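Local coordinates for F420-H2 Dependent Reductase A (Mycobacterium smegmatis str. MC2 155, PDB 3H96), which probably binds the deazaflavin coenzyme F420 and acts as an F420H2-dependent reductase, a member of a family that catalyses aflatoxin degradation, at residues A[33-38]-A[48-53]. Numbering follows the deposited sequence. Where two conformers were deposited one is given.
Sequences VLVHHV and TPMMYL
Segments 33-38 and 48-53 lie on the two arms of an antiparallel beta hairpin, strands 32-38 and 45-51, at the end of the sheet where 45-51 is the outermost strand of the chain. The sheet is consistent with the PNPOX-like fold of the FMN-binding clan. The axes of the two strands come within 4.6 Å and run at 137°, so the pair is strongly twisted. V33 with M50 and V35 with T48 are hydrogen-bonded pairs, each closed by two backbone bonds. L34 with P49 is the non-hydrogen-bonded pair between them. There the backbones draw close, and proline's missing N-H costs the hairpin no bond. V33 N to M50 O (2.9 Å) is almost straight. V35 N meets T48 O from above the carbonyl plane.

V33, V35, T48 and M50 share one face of the sheet. M50 is a selenomethionine. Its CG lies alongside V33 CG1, 3.6 Å away. The chain then bends at chi3 (66°) and lays CE against V35 CG2 at 3.7 Å. Further along, the ring of Y52 approaches V33 obliquely, with CD2 3.8 Å from V33 CB. On the other face, L34 CD2 presses tightly on P49 CB at 3.5 Å, and helix 8-18 covers both residues.

T48 OG1 sits beside its own backbone N. It meets the edge of the H37 ring near its plane, with T48 OG1 hydrogen-bonded to H37 NE2 at 2.7 Å. H37 ND1 is bonded to N80 ND2 on helix 76-84.

The imidazole is thus held through both nitrogens, between T48 and N80, which fixes its rotation and ties the hairpin to that helix.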
ATOM      1  N   VAL A  33       4.863   4.925   1.253  1.00  8.00           N
ATOM      2  CA  VAL A  33       5.388   4.552  -0.034  1.00  8.81           C
ATOM      3  C   VAL A  33       4.550   5.233  -1.143  1.00  9.89           C
ATOM      4  O   VAL A  33       3.322   5.367  -1.010  1.00 10.69           O
ATOM      5  CB  VAL A  33       5.410   3.016  -0.170  1.00  8.54           C
ATOM      6  CG1 VAL A  33       3.957   2.424   0.016  1.00  8.22           C
ATOM      7  CG2 VAL A  33       5.947   2.622  -1.514  1.00  8.71           C
ATOM      8  N   LEU A  34       5.233   5.703  -2.185  1.00  8.05           N
ATOM      9  CA  LEU A  34       4.578   6.150  -3.415  1.00  9.75           C
ATOM     10  C   LEU A  34       4.699   5.014  -4.416  1.00 10.89           C
ATOM     11  O   LEU A  34       5.830   4.618  -4.821  1.00  9.84           O
ATOM     12  CB  LEU A  34       5.289   7.372  -4.001  1.00  9.29           C
ATOM     13  CG  LEU A  34       5.505   8.638  -3.129  1.00 11.62           C
ATOM     14  CD1 LEU A  34       6.016   9.917  -4.003  1.00 11.95           C
ATOM     15  CD2 LEU A  34       4.290   9.015  -2.362  1.00  9.35           C
ATOM     16  N   VAL A  35       3.538   4.485  -4.782  1.00 10.39           N
ATOM     17  CA  VAL A  35       3.465   3.304  -5.654  1.00 10.50           C
ATOM     18  C   VAL A  35       3.190   3.796  -7.054  1.00 10.84           C
ATOM     19  O   VAL A  35       2.161   4.484  -7.307  1.00 10.66           O
ATOM     20  CB  VAL A  35       2.356   2.354  -5.192  1.00 10.76           C
ATOM     21  CG1 VAL A  35       2.171   1.181  -6.206  1.00 10.29           C
ATOM     22  CG2 VAL A  35       2.590   1.927  -3.656  1.00  7.86           C
ATOM     23  N   HIS A  36       4.083   3.475  -7.984  1.00 12.29           N
ATOM     24  CA  HIS A  36       3.829   3.814  -9.398  1.00 13.54           C
ATOM     25  C   HIS A  36       3.180   2.588 -10.001  1.00 13.95           C
ATOM     26  O   HIS A  36       3.767   1.489  -9.943  1.00 15.41           O
ATOM     27  CB  HIS A  36       5.137   4.084 -10.194  1.00 14.50           C
ATOM     28  CG  HIS A  36       5.849   5.337  -9.811  1.00 16.15           C
ATOM     29  ND1 HIS A  36       6.338   5.557  -8.542  1.00 19.31           N
ATOM     30  CD2 HIS A  36       6.207   6.418 -10.545  1.00 17.62           C
ATOM     31  CE1 HIS A  36       6.937   6.731  -8.494  1.00 17.15           C
ATOM     32  NE2 HIS A  36       6.890   7.263  -9.708  1.00 22.46           N
ATOM     33  N   HIS A  37       2.004   2.767 -10.597  1.00 12.85           N
ATOM     34  CA  HIS A  37       1.263   1.673 -11.169  1.00 13.10           C
ATOM     35  C   HIS A  37       0.702   2.118 -12.518  1.00 14.30           C
ATOM     36  O   HIS A  37       0.755   3.330 -12.888  1.00 12.49           O
ATOM     37  CB  HIS A  37       0.149   1.135 -10.214  1.00 12.73           C
ATOM     38  CG  HIS A  37      -0.760   2.198  -9.674  1.00 13.47           C
ATOM     39  ND1 HIS A  37      -2.076   2.327 -10.078  1.00 12.68           N
ATOM     40  CD2 HIS A  37      -0.538   3.200  -8.786  1.00 11.61           C
ATOM     41  CE1 HIS A  37      -2.615   3.378  -9.481  1.00 11.02           C
ATOM     42  NE2 HIS A  37      -1.710   3.906  -8.665  1.00 10.37           N
ATOM     43  N   VAL A  38       0.157   1.144 -13.246  1.00 13.86           N
ATOM     44  CA  VAL A  38      -0.368   1.444 -14.552  0.50 14.68           C
ATOM     45  C   VAL A  38      -1.712   0.765 -14.707  1.00 14.43           C
ATOM     46  O   VAL A  38      -1.876  -0.411 -14.361  1.00 14.54           O
ATOM     47  CB  VAL A  38       0.631   1.009 -15.667  0.50 14.85           C
ATOM     48  CG1 VAL A  38       0.378  -0.423 -16.102  0.50 15.35           C
ATOM     49  CG2 VAL A  38       0.543   1.944 -16.885  0.50 16.01           C
ATOM     50  N   THR A  48       0.431   6.579  -6.409  1.00 13.24           N
ATOM     51  CA  THR A  48      -0.536   6.634  -5.316  1.00 13.90           C
ATOM     52  C   THR A  48       0.278   6.523  -4.033  1.00 12.92           C
ATOM     53  O   THR A  48       0.973   5.522  -3.842  1.00 10.85           O
ATOM     54  CB  THR A  48      -1.624   5.498  -5.435  1.00 14.25           C
ATOM     55  OG1 THR A  48      -2.326   5.640  -6.695  1.00 14.76           O
ATOM     56  CG2 THR A  48      -2.660   5.569  -4.236  1.00 19.02           C
ATOM     57  N   PRO A  49       0.160   7.529  -3.142  1.00 12.08           N
ATOM     58  CA  PRO A  49       0.871   7.397  -1.859  1.00 11.11           C
ATOM     59  C   PRO A  49       0.032   6.561  -0.919  1.00 11.47           C
ATOM     60  O   PRO A  49      -1.208   6.620  -0.986  1.00 11.20           O
ATOM     61  CB  PRO A  49       0.977   8.837  -1.340  1.00  9.99           C
ATOM     62  CG  PRO A  49      -0.221   9.548  -2.014  1.00 13.88           C
ATOM     63  CD  PRO A  49      -0.596   8.798  -3.258  1.00 13.18           C
HETATM   64  N   MSE A  50       0.681   5.819  -0.017  1.00  9.55           N
HETATM   65  CA  MSE A  50      -0.103   5.028   0.940  1.00  7.57           C
HETATM   66  C   MSE A  50       0.840   4.620   2.038  1.00  7.42           C
HETATM   67  O   MSE A  50       2.048   4.761   1.877  1.00  7.42           O
HETATM   68  CB  MSE A  50      -0.680   3.771   0.201  1.00  7.34           C
HETATM   69  CG  MSE A  50       0.402   2.786  -0.225  1.00  8.27           C
HETATM   70 SE   MSE A  50      -0.428   1.378  -1.289  1.00 11.03          SE
HETATM   71  CE  MSE A  50      -1.010   2.392  -2.907  1.00  9.43           C
HETATM   72  N   MSE A  51       0.301   4.146   3.168  1.00  7.47           N
HETATM   73  CA  MSE A  51       1.132   3.542   4.198  1.00  7.29           C
HETATM   74  C   MSE A  51       1.709   2.177   3.795  1.00  7.99           C
HETATM   75  O   MSE A  51       1.135   1.488   2.956  1.00  9.62           O
HETATM   76  CB  MSE A  51       0.274   3.363   5.455  1.00  9.31           C
HETATM   77  CG  MSE A  51       0.002   4.708   6.197  1.00  9.77           C
HETATM   78 SE   MSE A  51      -0.959   4.190   7.874  1.00 15.66          SE
HETATM   79  CE  MSE A  51      -1.494   5.980   8.614  1.00 16.90           C
ATOM     80  N   TYR A  52       2.824   1.779   4.391  1.00  7.11           N
ATOM     81  CA  TYR A  52       3.195   0.383   4.334  1.00  9.61           C
ATOM     82  C   TYR A  52       3.587  -0.164   5.679  1.00  9.91           C
ATOM     83  O   TYR A  52       3.840   0.584   6.595  1.00 10.16           O
ATOM     84  CB  TYR A  52       4.348   0.200   3.333  1.00  7.15           C
ATOM     85  CG  TYR A  52       5.664   0.697   3.809  1.00 10.01           C
ATOM     86  CD1 TYR A  52       6.505  -0.127   4.598  1.00  9.42           C
ATOM     87  CD2 TYR A  52       6.099   1.963   3.459  1.00  8.28           C
ATOM     88  CE1 TYR A  52       7.745   0.294   5.029  1.00 10.31           C
ATOM     89  CE2 TYR A  52       7.354   2.432   3.904  1.00  7.72           C
ATOM     90  CZ  TYR A  52       8.180   1.613   4.671  1.00 11.24           C
ATOM     91  OH  TYR A  52       9.433   2.111   5.048  1.00  9.22           O
ATOM     92  N   LEU A  53       3.668  -1.487   5.788  1.00 10.68           N
ATOM     93  CA  LEU A  53       4.207  -2.100   6.983  1.00  9.51           C
ATOM     94  C   LEU A  53       5.450  -2.810   6.549  1.00 10.49           C
ATOM     95  O   LEU A  53       5.394  -3.671   5.646  1.00 11.50           O
ATOM     96  CB  LEU A  53       3.185  -3.103   7.547  1.00  9.49           C
ATOM     97  CG  LEU A  53       3.664  -3.843   8.829  1.00 10.43           C
ATOM     98  CD1 LEU A  53       3.604  -2.867  10.039  1.00  8.14           C
ATOM     99  CD2 LEU A  53       2.693  -4.976   9.119  1.00  9.19           C
TER